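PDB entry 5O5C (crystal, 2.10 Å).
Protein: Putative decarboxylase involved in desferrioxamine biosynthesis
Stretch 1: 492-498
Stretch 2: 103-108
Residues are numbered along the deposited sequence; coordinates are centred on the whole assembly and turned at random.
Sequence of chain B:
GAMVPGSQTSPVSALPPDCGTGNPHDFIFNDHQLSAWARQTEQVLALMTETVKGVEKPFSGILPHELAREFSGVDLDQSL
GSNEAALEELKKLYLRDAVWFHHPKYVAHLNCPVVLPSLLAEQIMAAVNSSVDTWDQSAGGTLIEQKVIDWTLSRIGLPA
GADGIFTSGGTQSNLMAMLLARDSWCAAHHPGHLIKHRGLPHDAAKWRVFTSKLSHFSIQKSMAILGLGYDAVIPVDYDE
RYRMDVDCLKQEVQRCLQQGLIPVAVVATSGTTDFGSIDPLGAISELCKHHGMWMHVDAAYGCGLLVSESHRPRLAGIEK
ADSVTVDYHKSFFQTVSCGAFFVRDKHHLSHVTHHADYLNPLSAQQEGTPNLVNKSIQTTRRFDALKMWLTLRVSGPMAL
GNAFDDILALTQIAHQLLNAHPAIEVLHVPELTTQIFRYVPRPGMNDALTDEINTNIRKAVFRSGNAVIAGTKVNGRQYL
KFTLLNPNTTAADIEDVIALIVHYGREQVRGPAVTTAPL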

ATOM      1  N   ALA B 492      17.503 -32.882   1.019  1.00 40.19           N
ATOM      2  CA  ALA B 492      17.613 -33.322  -0.370  1.00 38.56           C
ATOM      3  C   ALA B 492      17.338 -32.203  -1.409  1.00 39.06           C
ATOM      4  O   ALA B 492      18.003 -32.096  -2.442  1.00 35.90           O
ATOM      5  CB  ALA B 492      16.688 -34.501  -0.601  1.00 40.25           C
ATOM      6  N   ASP B 493      16.356 -31.360  -1.121  1.00 40.56           N
ATOM      7  CA  ASP B 493      16.087 -30.189  -1.973  1.00 38.13           C
ATOM      8  C   ASP B 493      17.275 -29.209  -2.067  1.00 34.36           C
ATOM      9  O   ASP B 493      17.632 -28.769  -3.149  1.00 38.96           O
ATOM     10  CB  ASP B 493      14.822 -29.482  -1.493  1.00 38.67           C
ATOM     11  CG  ASP B 493      13.591 -30.298  -1.747  1.00 41.43           C
ATOM     12  OD1 ASP B 493      13.474 -30.750  -2.893  1.00 44.14           O
ATOM     13  OD2 ASP B 493      12.753 -30.467  -0.830  1.00 38.19           O
ATOM     14  N   ILE B 494      17.906 -28.923  -0.948  1.00 31.56           N
ATOM     15  CA  ILE B 494      19.062 -28.039  -0.911  1.00 33.38           C
ATOM     16  C   ILE B 494      20.189 -28.733  -1.648  1.00 33.65           C
ATOM     17  O   ILE B 494      20.840 -28.112  -2.484  1.00 38.14           O
ATOM     18  CB  ILE B 494      19.536 -27.759   0.513  1.00 34.80           C
ATOM     19  CG1 ILE B 494      18.419 -27.267   1.374  1.00 34.89           C
ATOM     20  CG2 ILE B 494      20.736 -26.789   0.542  1.00 34.30           C
ATOM     21  CD1 ILE B 494      18.554 -27.787   2.766  1.00 39.11           C
ATOM     22  N   GLU B 495      20.388 -30.021  -1.379  1.00 36.74           N
ATOM     23  CA  GLU B 495      21.425 -30.795  -2.099  1.00 38.16           C
ATOM     24  C   GLU B 495      21.246 -30.668  -3.602  1.00 36.22           C
ATOM     25  O   GLU B 495      22.194 -30.435  -4.308  1.00 38.53           O
ATOM     26  CB  GLU B 495      21.421 -32.288  -1.755  1.00 36.81           C
ATOM     27  CG  GLU B 495      21.820 -32.666  -0.348  1.00 41.63           C
ATOM     28  CD  GLU B 495      21.609 -34.160  -0.103  1.00 42.56           C
ATOM     29  OE1 GLU B 495      22.117 -34.964  -0.911  1.00 51.57           O
ATOM     30  OE2 GLU B 495      20.919 -34.537   0.868  1.00 45.88           O
ATOM     31  N   ASP B 496      20.015 -30.820  -4.077  1.00 36.64           N
ATOM     32  CA  ASP B 496      19.732 -30.678  -5.506  1.00 31.90           C
ATOM     33  C   ASP B 496      20.235 -29.348  -6.072  1.00 31.85           C
ATOM     34  O   ASP B 496      20.908 -29.321  -7.143  1.00 29.55           O
ATOM     35  CB  ASP B 496      18.213 -30.847  -5.765  1.00 30.90           C
ATOM     36  CG  ASP B 496      17.754 -32.299  -5.690  1.00 35.62           C
ATOM     37  OD1 ASP B 496      18.593 -33.209  -5.580  1.00 39.73           O
ATOM     38  OD2 ASP B 496      16.544 -32.562  -5.772  1.00 34.07           O
ATOM     39  N   VAL B 497      19.942 -28.255  -5.346  1.00 31.23           N
ATOM     40  CA  VAL B 497      20.130 -26.883  -5.865  1.00 29.40           C
ATOM     41  C   VAL B 497      21.636 -26.587  -5.847  1.00 30.04           C
ATOM     42  O   VAL B 497      22.206 -26.094  -6.829  1.00 34.76           O
ATOM     43  CB  VAL B 497      19.301 -25.825  -5.090  1.00 29.07           C
ATOM     44  CG1 VAL B 497      19.441 -24.436  -5.703  1.00 31.32           C
ATOM     45  CG2 VAL B 497      17.821 -26.166  -5.086  1.00 31.60           C
ATOM     46  N   ILE B 498      22.281 -26.975  -4.772  1.00 29.63           N
ATOM     47  CA  ILE B 498      23.735 -26.950  -4.722  1.00 33.59           C
ATOM     48  C   ILE B 498      24.350 -27.638  -5.933  1.00 33.48           C
ATOM     49  O   ILE B 498      25.287 -27.099  -6.478  1.00 34.09           O
ATOM     50  CB  ILE B 498      24.301 -27.567  -3.448  1.00 32.81           C
ATOM     51  CG1 ILE B 498      23.865 -26.726  -2.258  1.00 32.05           C
ATOM     52  CG2 ILE B 498      25.823 -27.640  -3.545  1.00 36.81           C
ATOM     53  CD1 ILE B 498      24.214 -27.328  -0.916  1.00 32.82           C
TER
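Stretch 2 103-108: HPKYVA

Stretch 1 is one part of a longer helix, which runs on at both ends. Stretch 2 comes from far earlier in the same chain and has no regular helix or strand where it meets the helix. It opens with a type I beta turn from His-103 to Tyr-106, closed by the backbone hydrogen bond from Tyr-106 N to His-103 O at 3.1 Å. Lys-105 N also donates to His-103 ND1 at 3.1 Å, so the ring of His-103 holds the backbone NH of Lys-105 inside the same turn. The two backbones come nearest at Asp-493 and Lys-105, with CA atoms 6.6 Å apart.

Ala-492 makes no contact with the turn. The CA-to-CB bond of Asp-493 points toward stretch 2, and the residue is central to the contact. Asp-493 OD1 accepts a hydrogen bond from Lys-105 NZ at 2.9 Å, within a salt bridge. Asp-493 OD2 lies 3.7 Å from Pro-104 CB. The CA-to-CB bonds of Ile-494 and Glu-495 point away, and neither residue makes contact.

Asp-496 returns to the contact, with its CA-to-CB bond toward stretch 2. Asp-496 OD2 accepts a second hydrogen bond from Lys-105 NZ, at 3.0 Å, also within a salt bridge. The Lys-105 ammonium group is thus shared by two carboxylates three residues apart on the helix. The CA-to-CB bond of Lys-105 points sideways, but the long chain brings the ammonium group to both carboxylates.

Val-497, one turn after Asp-493, supplies the apolar part. Val-497 CG2 is 4.3 Å from Lys-105 CG, so the aliphatic portion of the lysine packs beside the valine while the charged end reaches the acids. Val-497 CG1 is 4.3 Å from Val-107 CG2, and both valines are buried. Ile-498 is out of reach.

Both stretches run roughly the same way: Asp-493 meets Pro-104 and Lys-105, and Val-497 meets Lys-105 and Val-107. The contact is small, burying 267 Å² over both sides.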

ATOM      1  N   HIS B 103       6.885 -23.642  -4.156  1.00 25.33           N
ATOM      2  CA  HIS B 103       7.713 -24.752  -4.548  1.00 27.15           C
ATOM      3  C   HIS B 103       8.956 -24.793  -3.657  1.00 27.62           C
ATOM      4  O   HIS B 103       9.597 -23.752  -3.486  1.00 23.47           O
ATOM      5  CB  HIS B 103       8.122 -24.625  -5.991  1.00 25.45           C
ATOM      6  CG  HIS B 103       8.542 -25.919  -6.569  1.00 28.14           C
ATOM      7  ND1 HIS B 103       9.784 -26.444  -6.349  1.00 26.10           N
ATOM      8  CD2 HIS B 103       7.834 -26.877  -7.211  1.00 27.55           C
ATOM      9  CE1 HIS B 103       9.858 -27.639  -6.903  1.00 26.73           C
ATOM     10  NE2 HIS B 103       8.683 -27.923  -7.431  1.00 26.03           N
ATOM     11  N   PRO B 104       9.303 -25.976  -3.091  1.00 27.25           N
ATOM     12  CA  PRO B 104      10.553 -26.123  -2.338  1.00 27.18           C
ATOM     13  C   PRO B 104      11.841 -25.606  -2.972  1.00 26.15           C
ATOM     14  O   PRO B 104      12.796 -25.272  -2.248  1.00 22.75           O
ATOM     15  CB  PRO B 104      10.669 -27.653  -2.129  1.00 31.06           C
ATOM     16  CG  PRO B 104       9.351 -28.240  -2.529  1.00 30.47           C
ATOM     17  CD  PRO B 104       8.418 -27.124  -2.841  1.00 31.78           C
ATOM     18  N   LYS B 105      11.911 -25.542  -4.298  1.00 25.01           N
ATOM     19  CA  LYS B 105      13.160 -25.115  -4.930  1.00 26.73           C
ATOM     20  C   LYS B 105      13.222 -23.613  -5.264  1.00 27.12           C
ATOM     21  O   LYS B 105      14.186 -23.166  -5.933  1.00 23.92           O
ATOM     22  CB  LYS B 105      13.468 -26.010  -6.123  1.00 26.42           C
ATOM     23  CG  LYS B 105      13.809 -27.438  -5.697  1.00 27.60           C
ATOM     24  CD  LYS B 105      13.780 -28.406  -6.886  1.00 26.69           C
ATOM     25  CE  LYS B 105      14.526 -29.709  -6.703  1.00 27.99           C
ATOM     26  NZ  LYS B 105      14.849 -30.075  -5.321  1.00 27.36           N
ATOM     27  N   TYR B 106      12.220 -22.846  -4.785  1.00 26.12           N
ATOM     28  CA  TYR B 106      12.282 -21.401  -4.736  1.00 25.74           C
ATOM     29  C   TYR B 106      12.982 -21.035  -3.439  1.00 29.15           C
ATOM     30  O   TYR B 106      12.376 -21.077  -2.371  1.00 29.22           O
ATOM     31  CB  TYR B 106      10.886 -20.709  -4.732  1.00 27.71           C
ATOM     32  CG  TYR B 106      11.088 -19.223  -4.626  1.00 25.75           C
ATOM     33  CD1 TYR B 106      11.420 -18.512  -5.738  1.00 26.97           C
ATOM     34  CD2 TYR B 106      11.109 -18.558  -3.391  1.00 30.35           C
ATOM     35  CE1 TYR B 106      11.726 -17.186  -5.680  1.00 28.60           C
ATOM     36  CE2 TYR B 106      11.374 -17.186  -3.340  1.00 29.32           C
ATOM     37  CZ  TYR B 106      11.675 -16.519  -4.519  1.00 27.36           C
ATOM     38  OH  TYR B 106      11.987 -15.165  -4.598  1.00 30.26           O
ATOM     39  N   VAL B 107      14.236 -20.630  -3.549  1.00 28.63           N
ATOM     40  CA  VAL B 107      15.088 -20.362  -2.394  1.00 28.30           C
ATOM     41  C   VAL B 107      15.831 -19.065  -2.700  1.00 28.15           C
ATOM     42  O   VAL B 107      17.036 -18.976  -2.421  1.00 30.46           O
ATOM     43  CB  VAL B 107      16.099 -21.530  -2.111  1.00 26.73           C
ATOM     44  CG1 VAL B 107      15.451 -22.680  -1.349  1.00 29.17           C
ATOM     45  CG2 VAL B 107      16.719 -22.062  -3.400  1.00 28.56           C
ATOM     46  N   ALA B 108      15.120 -18.072  -3.264  1.00 28.83           N
ATOM     47  CA  ALA B 108      15.754 -16.845  -3.776  1.00 29.36           C
ATOM     48  C   ALA B 108      15.669 -15.632  -2.855  1.00 30.92           C
ATOM     49  O   ALA B 108      16.599 -15.424  -2.115  1.00 31.64           O
ATOM     50  CB  ALA B 108      15.253 -16.509  -5.155  1.00 30.19           C
TER